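Local atomic coordinates of putative ABC transporter amino acid-binding protein (Sinorhizobium meliloti, PDB entry 2Q88), a protein that binds the compatible solute ectoine and, as the substrate-binding protein of an ABC transporter, probably delivers it for uptake in osmoprotection. Residues D74-K83 and V200-R208; C87-C98 and A244-C254. All blocks are in the same frame, centred on the assembly; numbering follows the deposited sequence.

Contact 1 (74-83 with 200-208) and contact 2 (87-98 with 244-254) lie side by side, their centres about 8 Å apart. Contact 1 reaches the ectoine itself through Ala78, Gly79, Leu80 and Phe81, whereas contact 2 stands behind it, with about 7 Å between the side chain of Tyr92 and the bound ectoine. A disulfide joins the two, Cys202 SG to Cys98 SG at 2.0 Å, and Asp203 OD1 lies 2.7 Å from Leu97 N, a probable hydrogen bond. Strands 91-92 and 206-207 pair in one small antiparallel sheet, and Tyr92 OH is hydrogen-bonded to Leu80 O, a direct tie from contact 2 to the pocket loop.

Contact 1 (D74-K83 and V200-R208); sequences DAITAGLFMK and VYCDGAAFR. With 4CS ((4S)-2-methyl-1,4,5,6-tetrahydropyrimidine-4-carboxylic acid), chain F.
Tyr201 lies against one face of the Phe81 ring with its CB, 3.6 Å from the ring centroid, a CH-pi contact offset toward the rim. The two side chains cross at about a right angle, yet their rings are only 10° from parallel and slid so far apart that they barely overlap. Gly79 O covers the opposite face of Phe81 from over its centre, and Asp203 N sits in plane at the edge. With CG anti to the carbonyl carbon (chi1 -63°), the Phe81 ring also meets the ectoine, CE2 coming 3.4 Å from its atom N, while the backbone N of Phe81 gives a 2.9 Å hydrogen bond to the ligand carboxylate oxygen OXT. Cut back to an alanine, Phe81 would probably leave the ligand without this ring wall and open a gap in front of Tyr201 CB.

Next along, Met82 N donates a nearly straight bond to Cys202 O (177° at the hydrogen), and the extended methionine chain brings CE to 3.5 Å from Asp203 O. Gly204 suits this spot, since a CB on it would clash with that methyl. Farther back, Ile76 and Ala206 form an antiparallel hydrogen-bonded pair, each backbone amide donating to the other's carbonyl oxygen, and Ile76 CB meets Ala206 CB at 4.0 Å. Ala75 CB rests obliquely against Phe207 CE2 at 3.8 Å. Between the pair and the pocket a water accepts from Ala78 N and Leu80 N, joining two amides of the loop. Carbon surface and backbone bonds thus hold the loop to 200-208 and place Phe81 N to bind the carboxylate; the ectoine is also hydrogen-bonded to Arg86 NH2, Thr134 N and Glu22 OE2, the last an acceptor and so suited to a ring N-H.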
loop_
_atom_site.group_PDB
_atom_site.type_symbol
_atom_site.label_atom_id
_atom_site.label_comp_id
_atom_site.label_asym_id
_atom_site.label_seq_id
_atom_site.Cartn_x
_atom_site.Cartn_y
_atom_site.Cartn_z
ATOM N N ASP A 74 -6.914 14.771 0.489
ATOM C CA ASP A 74 -8.307 14.430 0.787
ATOM C C ASP A 74 -8.474 12.955 1.128
ATOM O O ASP A 74 -9.346 12.588 1.910
ATOM C CB ASP A 74 -9.188 14.822 -0.396
ATOM C CG ASP A 74 -9.085 16.307 -0.721
ATOM O OD1 ASP A 74 -9.201 17.113 0.226
ATOM O OD2 ASP A 74 -8.865 16.764 -1.871
ATOM N N ALA A 75 -7.639 12.116 0.523
ATOM C CA ALA A 75 -7.665 10.677 0.768
ATOM C C ALA A 75 -6.276 10.104 0.566
ATOM O O ALA A 75 -5.495 10.653 -0.197
ATOM C CB ALA A 75 -8.656 10.000 -0.185
ATOM N N ILE A 76 -5.967 9.007 1.253
ATOM C CA ILE A 76 -4.763 8.226 0.936
ATOM C C ILE A 76 -5.228 7.038 0.117
ATOM O O ILE A 76 -6.027 6.252 0.592
ATOM C CB ILE A 76 -4.058 7.741 2.236
ATOM C CG1 ILE A 76 -3.564 8.927 3.064
ATOM C CG2 ILE A 76 -2.893 6.831 1.905
ATOM C CD1 ILE A 76 -3.254 8.546 4.530
ATOM N N THR A 77 -4.757 6.907 -1.119
ATOM C CA THR A 77 -5.188 5.796 -1.960
ATOM C C THR A 77 -3.936 5.148 -2.520
ATOM O O THR A 77 -3.569 5.363 -3.674
ATOM C CB THR A 77 -6.093 6.297 -3.097
ATOM O OG1 THR A 77 -5.380 7.271 -3.851
ATOM C CG2 THR A 77 -7.288 7.079 -2.550
ATOM N N ALA A 78 -3.283 4.342 -1.690
ATOM C CA ALA A 78 -1.896 3.978 -1.934
ATOM C C ALA A 78 -1.550 2.540 -1.564
ATOM O O ALA A 78 -0.387 2.152 -1.637
ATOM C CB ALA A 78 -0.975 4.951 -1.186
ATOM N N GLY A 79 -2.550 1.753 -1.177
ATOM C CA GLY A 79 -2.282 0.438 -0.613
ATOM C C GLY A 79 -1.775 0.582 0.813
ATOM O O GLY A 79 -0.935 -0.204 1.264
ATOM N N LEU A 80 -2.275 1.595 1.518
ATOM C CA LEU A 80 -1.912 1.818 2.927
ATOM C C LEU A 80 -2.700 0.855 3.813
ATOM O O LEU A 80 -3.855 1.115 4.185
ATOM C CB LEU A 80 -2.127 3.284 3.339
ATOM C CG LEU A 80 -1.549 3.689 4.704
ATOM C CD1 LEU A 80 -0.031 3.863 4.663
ATOM C CD2 LEU A 80 -2.221 4.950 5.209
ATOM N N PHE A 81 -2.072 -0.275 4.125
ATOM C CA PHE A 81 -2.744 -1.396 4.758
ATOM C C PHE A 81 -3.341 -1.032 6.116
ATOM O O PHE A 81 -2.734 -0.275 6.882
ATOM C CB PHE A 81 -1.777 -2.571 4.941
ATOM C CG PHE A 81 -1.233 -3.146 3.653
ATOM C CD1 PHE A 81 -2.080 -3.468 2.589
ATOM C CD2 PHE A 81 0.130 -3.461 3.545
ATOM C CE1 PHE A 81 -1.564 -4.038 1.410
ATOM C CE2 PHE A 81 0.648 -4.028 2.363
ATOM C CZ PHE A 81 -0.205 -4.313 1.309
ATOM N N MET A 82 -4.522 -1.580 6.404
ATOM C CA MET A 82 -5.214 -1.326 7.665
ATOM C C MET A 82 -4.542 -2.033 8.818
ATOM O O MET A 82 -4.206 -3.212 8.717
ATOM C CB MET A 82 -6.664 -1.791 7.599
ATOM C CG MET A 82 -7.491 -1.127 6.512
ATOM S SD MET A 82 -9.256 -1.425 6.819
ATOM C CE MET A 82 -9.885 -1.178 5.174
ATOM N N LYS A 83 -4.379 -1.300 9.915
ATOM C CA LYS A 83 -3.817 -1.807 11.158
ATOM C C LYS A 83 -4.439 -1.014 12.293
ATOM O O LYS A 83 -4.744 0.165 12.122
ATOM C CB LYS A 83 -2.306 -1.578 11.211
ATOM C CG LYS A 83 -1.493 -2.310 10.177
ATOM C CD LYS A 83 -0.169 -1.598 9.965
ATOM C CE LYS A 83 0.778 -1.834 11.115
ATOM N NZ LYS A 83 2.106 -1.224 10.824
ATOM N N VAL A 200 -1.244 -11.344 6.338
ATOM C CA VAL A 200 -1.770 -10.847 5.075
ATOM C C VAL A 200 -2.525 -9.586 5.460
ATOM O O VAL A 200 -3.174 -9.542 6.515
ATOM C CB VAL A 200 -2.666 -11.877 4.373
ATOM C CG1 VAL A 200 -3.255 -11.309 3.072
ATOM C CG2 VAL A 200 -1.865 -13.138 4.069
ATOM N N TYR A 201 -2.395 -8.554 4.633
ATOM C CA TYR A 201 -2.979 -7.252 4.895
ATOM C C TYR A 201 -3.973 -6.916 3.792
ATOM O O TYR A 201 -3.878 -7.459 2.692
ATOM C CB TYR A 201 -1.891 -6.175 4.875
ATOM C CG TYR A 201 -0.943 -6.160 6.047
ATOM C CD1 TYR A 201 -1.367 -5.734 7.307
ATOM C CD2 TYR A 201 0.384 -6.548 5.895
ATOM C CE1 TYR A 201 -0.498 -5.714 8.386
ATOM C CE2 TYR A 201 1.269 -6.529 6.975
ATOM C CZ TYR A 201 0.815 -6.109 8.214
ATOM O OH TYR A 201 1.667 -6.095 9.291
ATOM N N CYS A 202 -4.916 -6.029 4.107
ATOM C CA CYS A 202 -5.737 -5.348 3.102
ATOM C C CYS A 202 -5.726 -3.853 3.355
ATOM O O CYS A 202 -5.677 -3.407 4.501
ATOM C CB CYS A 202 -7.196 -5.813 3.139
ATOM S SG CYS A 202 -7.499 -7.553 2.800
ATOM N N ASP A 203 -5.798 -3.073 2.285
ATOM C CA ASP A 203 -5.915 -1.635 2.419
ATOM C C ASP A 203 -7.373 -1.147 2.303
ATOM O O ASP A 203 -8.308 -1.937 2.188
ATOM C CB ASP A 203 -5.012 -0.928 1.391
ATOM C CG ASP A 203 -5.711 -0.647 0.067
ATOM O OD1 ASP A 203 -6.673 -1.364 -0.287
ATOM O OD2 ASP A 203 -5.372 0.296 -0.684
ATOM N N GLY A 204 -7.544 0.161 2.384
ATOM C CA GLY A 204 -8.766 0.825 1.956
ATOM C C GLY A 204 -8.322 2.246 1.700
ATOM O O GLY A 204 -7.181 2.593 2.012
ATOM N N ALA A 205 -9.201 3.076 1.149
ATOM C CA ALA A 205 -8.912 4.500 1.095
ATOM C C ALA A 205 -9.009 5.069 2.520
ATOM O O ALA A 205 -9.903 4.693 3.268
ATOM C CB ALA A 205 -9.884 5.207 0.160
ATOM N N ALA A 206 -8.082 5.948 2.897
ATOM C CA ALA A 206 -8.127 6.571 4.225
ATOM C C ALA A 206 -8.513 8.043 4.124
ATOM O O ALA A 206 -7.951 8.775 3.311
ATOM C CB ALA A 206 -6.799 6.442 4.919
ATOM N N PHE A 207 -9.445 8.463 4.980
ATOM C CA PHE A 207 -9.911 9.843 5.022
ATOM C C PHE A 207 -9.643 10.429 6.392
ATOM O O PHE A 207 -9.466 9.696 7.357
ATOM C CB PHE A 207 -11.410 9.907 4.715
ATOM C CG PHE A 207 -11.779 9.273 3.408
ATOM C CD1 PHE A 207 -12.074 7.910 3.337
ATOM C CD2 PHE A 207 -11.828 10.031 2.245
ATOM C CE1 PHE A 207 -12.408 7.312 2.117
ATOM C CE2 PHE A 207 -12.163 9.440 1.029
ATOM C CZ PHE A 207 -12.448 8.078 0.969
ATOM N N ARG A 208 -9.598 11.754 6.458
ATOM C CA ARG A 208 -9.467 12.463 7.723
ATOM C C ARG A 208 -10.654 12.074 8.613
ATOM O O ARG A 208 -11.787 11.975 8.128
ATOM C CB ARG A 208 -9.470 13.967 7.448
ATOM C CG ARG A 208 -8.361 14.755 8.106
ATOM C CD ARG A 208 -8.541 16.280 7.991
ATOM N NE ARG A 208 -9.756 16.729 8.674
ATOM C CZ ARG A 208 -10.802 17.317 8.091
ATOM N NH1 ARG A 208 -10.806 17.576 6.785
ATOM N NH2 ARG A 208 -11.847 17.665 8.827
HETATM O O 4CS F . 2.760 0.146 4.859
HETATM C C 4CS F . 2.065 -0.214 3.910
HETATM O OXT 4CS F . 0.846 -0.004 3.921
HETATM C CA 4CS F . 2.700 -0.946 2.735
HETATM C CB 4CS F . 4.055 -0.388 2.345
HETATM C CAD 4CS F . 4.639 -1.210 1.192
HETATM N NAG 4CS F . 3.674 -1.230 0.061
HETATM C CAI 4CS F . 2.293 -1.103 0.278
HETATM C CAA 4CS F . 1.314 -1.111 -0.908
HETATM N N 4CS F . 1.789 -0.935 1.575
HETATM O O HOH W 1 -10.107 13.291 4.164
HETATM O O HOH W 2 -4.578 3.284 0.687
HETATM O O HOH W 3 -4.942 -5.296 7.033
HETATM O O HOH W 4 3.370 -4.126 10.090
#

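Contact 2 (C87-C98 and A244-C254); sequences CAAVAYSQPILC and AAMSTTREKLC. With CD (cadmium ion), chain B.
The guanidinium of Arg250 carries Gln94 NE2 over one face, 3.2 Å above its plane and offset toward the rim, while Ser93 C lies at its edge. Both NE2 and NH1 are donors, so their closeness is packing alone; the amide and guanidinium planes stand 58° apart. The Tyr92 ring has Val90 CG2 on one face. Tyr92 meets Arg250 not with this ring but through CB, against CD, and through its carbonyl, which takes a 3.0 Å bond from NH1 that is bent (136° at the hydrogen) and comes 31° out of the guanidinium plane. Arg250 gets there with CG anti to the backbone N and a bend at chi3. Asp219 gives NH1 a long, weak ion pair.

Bent at chi2, Gln94 turns OE1 onto Arg250 N, 2.9 Å away, with the donor above the carbonyl plane. The bond falls at the start of helix 250-254, where Thr249 is the N-cap and its OG1 accepts a weak bond from Lys252 N. In this family 3 solute-binding protein, of the two-lobed periplasmic binding protein fold, the C-terminal helices 242-246 and 250-254 pack against residues 87-98.

Pro95 fits into the turn between those helices: CG touches Leu253 CD1 at 3.6 Å and Thr248 CG2 at 3.7 Å, crossing both side chains obliquely. Ala245 CB presses on Ile96 O, and Cys98 SG lies 3.6 Å from Ala245 N. At the far end a disulfide, Cys87 SG to Cys254 SG at 2.0 Å, fastens the last helix covalently.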
loop_
_atom_site.group_PDB
_atom_site.type_symbol
_atom_site.label_atom_id
_atom_site.label_comp_id
_atom_site.label_asym_id
_atom_site.label_seq_id
_atom_site.Cartn_x
_atom_site.Cartn_y
_atom_site.Cartn_z
ATOM N N CYS A 87 -5.852 2.644 11.948
ATOM C CA CYS A 87 -7.306 2.756 12.072
ATOM C C CYS A 87 -7.729 3.800 13.108
ATOM O O CYS A 87 -8.767 4.441 12.952
ATOM C CB CYS A 87 -7.915 1.389 12.395
ATOM S SG CYS A 87 -7.687 0.218 11.036
ATOM N N ALA A 88 -6.907 3.985 14.135
ATOM C CA ALA A 88 -7.159 4.985 15.173
ATOM C C ALA A 88 -6.912 6.422 14.703
ATOM O O ALA A 88 -7.422 7.361 15.308
ATOM C CB ALA A 88 -6.318 4.684 16.398
ATOM N N ALA A 89 -6.131 6.583 13.632
ATOM C CA ALA A 89 -5.674 7.900 13.160
ATOM C C ALA A 89 -6.471 8.428 11.971
ATOM O O ALA A 89 -6.506 9.634 11.735
ATOM C CB ALA A 89 -4.189 7.846 12.798
ATOM N N VAL A 90 -7.090 7.517 11.220
ATOM C CA VAL A 90 -7.825 7.858 9.996
ATOM C C VAL A 90 -9.182 7.156 9.929
ATOM O O VAL A 90 -9.426 6.196 10.660
ATOM C CB VAL A 90 -7.015 7.473 8.726
ATOM C CG1 VAL A 90 -5.706 8.222 8.682
ATOM C CG2 VAL A 90 -6.760 5.972 8.681
ATOM N N ALA A 91 -10.055 7.639 9.048
ATOM C CA ALA A 91 -11.321 6.975 8.752
ATOM C C ALA A 91 -11.169 6.194 7.443
ATOM O O ALA A 91 -11.156 6.778 6.367
ATOM C CB ALA A 91 -12.434 8.001 8.633
ATOM N N TYR A 92 -11.047 4.875 7.565
ATOM C CA TYR A 92 -10.863 3.970 6.438
ATOM C C TYR A 92 -12.180 3.594 5.790
ATOM O O TYR A 92 -13.206 3.462 6.465
ATOM C CB TYR A 92 -10.204 2.674 6.916
ATOM C CG TYR A 92 -8.690 2.632 6.845
ATOM C CD1 TYR A 92 -8.026 2.625 5.621
ATOM C CD2 TYR A 92 -7.932 2.526 8.007
ATOM C CE1 TYR A 92 -6.628 2.557 5.557
ATOM C CE2 TYR A 92 -6.538 2.461 7.962
ATOM C CZ TYR A 92 -5.900 2.486 6.742
ATOM O OH TYR A 92 -4.530 2.414 6.701
ATOM N N SER A 93 -12.140 3.399 4.477
ATOM C CA SER A 93 -13.214 2.736 3.773
ATOM C C SER A 93 -13.177 1.251 4.104
ATOM O O SER A 93 -12.313 0.796 4.838
ATOM C CB SER A 93 -13.011 2.884 2.265
ATOM O OG SER A 93 -11.929 2.065 1.847
ATOM N N GLN A 94 -14.109 0.496 3.534
ATOM C CA GLN A 94 -14.076 -0.967 3.577
ATOM C C GLN A 94 -12.889 -1.479 2.732
ATOM O O GLN A 94 -12.308 -0.694 1.984
ATOM C CB GLN A 94 -15.429 -1.511 3.090
ATOM C CG GLN A 94 -16.580 -1.279 4.103
ATOM C CD GLN A 94 -16.343 -1.942 5.460
ATOM O OE1 GLN A 94 -15.773 -3.034 5.544
ATOM N NE2 GLN A 94 -16.789 -1.282 6.521
ATOM N N PRO A 95 -12.496 -2.748 2.876
ATOM C CA PRO A 95 -11.284 -3.255 2.231
ATOM C C PRO A 95 -11.329 -3.230 0.713
ATOM O O PRO A 95 -12.389 -3.402 0.112
ATOM C CB PRO A 95 -11.177 -4.700 2.725
ATOM C CG PRO A 95 -12.106 -4.820 3.871
ATOM C CD PRO A 95 -13.174 -3.792 3.664
ATOM N N ILE A 96 -10.166 -3.007 0.107
ATOM C CA ILE A 96 -10.049 -2.923 -1.346
ATOM C C ILE A 96 -8.953 -3.832 -1.885
ATOM O O ILE A 96 -9.245 -4.781 -2.626
ATOM C CB ILE A 96 -9.810 -1.448 -1.802
ATOM C CG1 ILE A 96 -10.990 -0.562 -1.384
ATOM C CG2 ILE A 96 -9.605 -1.394 -3.324
ATOM C CD1 ILE A 96 -10.804 0.941 -1.600
ATOM N N LEU A 97 -7.698 -3.533 -1.533
ATOM C CA LEU A 97 -6.528 -4.263 -2.053
ATOM C C LEU A 97 -5.844 -5.098 -0.979
ATOM O O LEU A 97 -5.320 -4.566 0.002
ATOM C CB LEU A 97 -5.506 -3.309 -2.663
ATOM C CG LEU A 97 -5.982 -2.320 -3.737
ATOM C CD1 LEU A 97 -4.772 -1.601 -4.308
ATOM C CD2 LEU A 97 -6.709 -3.052 -4.859
ATOM N N CYS A 98 -5.846 -6.405 -1.188
ATOM C CA CYS A 98 -5.290 -7.364 -0.238
ATOM C C CYS A 98 -4.004 -7.965 -0.780
ATOM O O CYS A 98 -3.909 -8.238 -1.968
ATOM C CB CYS A 98 -6.312 -8.472 0.025
ATOM S SG CYS A 98 -7.825 -7.873 0.801
ATOM N N ALA A 244 -10.860 -11.971 -1.777
ATOM C CA ALA A 244 -10.155 -11.649 -0.528
ATOM C C ALA A 244 -10.671 -10.378 0.154
ATOM O O ALA A 244 -10.909 -10.379 1.363
ATOM C CB ALA A 244 -8.658 -11.566 -0.759
ATOM N N ALA A 245 -10.835 -9.295 -0.608
ATOM C CA ALA A 245 -11.350 -8.051 -0.053
ATOM C C ALA A 245 -12.796 -8.218 0.396
ATOM O O ALA A 245 -13.174 -7.786 1.489
ATOM C CB ALA A 245 -11.231 -6.912 -1.060
ATOM N N MET A 246 -13.590 -8.874 -0.441
ATOM C CA MET A 246 -15.001 -9.131 -0.140
ATOM C C MET A 246 -15.241 -10.184 0.966
ATOM O O MET A 246 -16.371 -10.348 1.433
ATOM C CB MET A 246 -15.741 -9.491 -1.432
ATOM C CG MET A 246 -15.825 -8.305 -2.406
ATOM S SD MET A 246 -16.327 -8.727 -4.081
ATOM C CE MET A 246 -18.030 -9.221 -3.788
ATOM N N SER A 247 -14.185 -10.881 1.388
ATOM C CA SER A 247 -14.283 -11.858 2.491
ATOM C C SER A 247 -14.075 -11.228 3.871
ATOM O O SER A 247 -14.190 -11.909 4.897
ATOM C CB SER A 247 -13.272 -12.993 2.303
ATOM O OG SER A 247 -13.603 -13.793 1.178
ATOM N N THR A 248 -13.762 -9.933 3.909
ATOM C CA THR A 248 -13.427 -9.294 5.189
ATOM C C THR A 248 -14.043 -7.895 5.344
ATOM O O THR A 248 -14.774 -7.433 4.464
ATOM C CB THR A 248 -11.873 -9.333 5.431
ATOM O OG1 THR A 248 -11.570 -8.865 6.753
ATOM C CG2 THR A 248 -11.108 -8.374 4.490
ATOM N N THR A 249 -13.794 -7.238 6.476
ATOM C CA THR A 249 -14.376 -5.919 6.735
ATOM C C THR A 249 -13.372 -5.019 7.421
ATOM O O THR A 249 -12.381 -5.498 7.973
ATOM C CB THR A 249 -15.639 -6.000 7.628
ATOM O OG1 THR A 249 -15.282 -6.538 8.908
ATOM C CG2 THR A 249 -16.674 -6.971 7.077
ATOM N N ARG A 250 -13.654 -3.718 7.415
ATOM C CA ARG A 250 -12.811 -2.749 8.098
ATOM C C ARG A 250 -12.683 -3.082 9.584
ATOM O O ARG A 250 -11.586 -3.062 10.121
ATOM C CB ARG A 250 -13.340 -1.327 7.897
ATOM C CG ARG A 250 -12.472 -0.228 8.511
ATOM C CD ARG A 250 -13.155 1.135 8.635
ATOM N NE ARG A 250 -14.518 1.052 9.191
ATOM C CZ ARG A 250 -15.626 1.352 8.508
ATOM N NH1 ARG A 250 -15.550 1.758 7.242
ATOM N NH2 ARG A 250 -16.813 1.239 9.092
ATOM N N GLU A 251 -13.792 -3.418 10.242
ATOM C CA GLU A 251 -13.718 -3.676 11.685
ATOM C C GLU A 251 -12.886 -4.913 12.041
ATOM O O GLU A 251 -12.151 -4.890 13.026
ATOM C CB GLU A 251 -15.099 -3.720 12.337
ATOM C CG GLU A 251 -15.043 -3.356 13.821
ATOM C CD GLU A 251 -16.263 -3.805 14.595
ATOM O OE1 GLU A 251 -16.468 -3.314 15.734
ATOM O OE2 GLU A 251 -17.020 -4.658 14.085
ATOM N N LYS A 252 -12.965 -5.968 11.232
ATOM C CA LYS A 252 -12.121 -7.165 11.431
ATOM C C LYS A 252 -10.619 -6.908 11.238
ATOM O O LYS A 252 -9.789 -7.430 11.988
ATOM C CB LYS A 252 -12.553 -8.293 10.499
ATOM C CG LYS A 252 -13.832 -9.016 10.902
ATOM C CD LYS A 252 -14.450 -9.675 9.672
ATOM C CE LYS A 252 -15.313 -10.876 10.029
ATOM N NZ LYS A 252 -15.784 -11.557 8.778
ATOM N N LEU A 253 -10.270 -6.131 10.215
ATOM C CA LEU A 253 -8.871 -5.811 9.934
ATOM C C LEU A 253 -8.306 -4.823 10.947
ATOM O O LEU A 253 -7.104 -4.789 11.180
ATOM C CB LEU A 253 -8.718 -5.243 8.520
ATOM C CG LEU A 253 -9.179 -6.090 7.334
ATOM C CD1 LEU A 253 -9.299 -5.214 6.109
ATOM C CD2 LEU A 253 -8.240 -7.249 7.084
ATOM N N CYS A 254 -9.185 -4.017 11.537
ATOM C CA CYS A 254 -8.801 -2.987 12.500
ATOM C C CYS A 254 -8.861 -3.451 13.955
ATOM O O CYS A 254 -8.417 -2.731 14.856
ATOM C CB CYS A 254 -9.679 -1.748 12.317
ATOM S SG CYS A 254 -9.378 -0.861 10.764
HETATM CD CD CD B . -19.160 -3.656 15.081
HETATM O O HOH W 5 -19.892 -3.035 12.784
HETATM O O HOH W 6 -19.401 -5.707 15.999
HETATM O O HOH W 7 -18.737 -2.171 15.025
#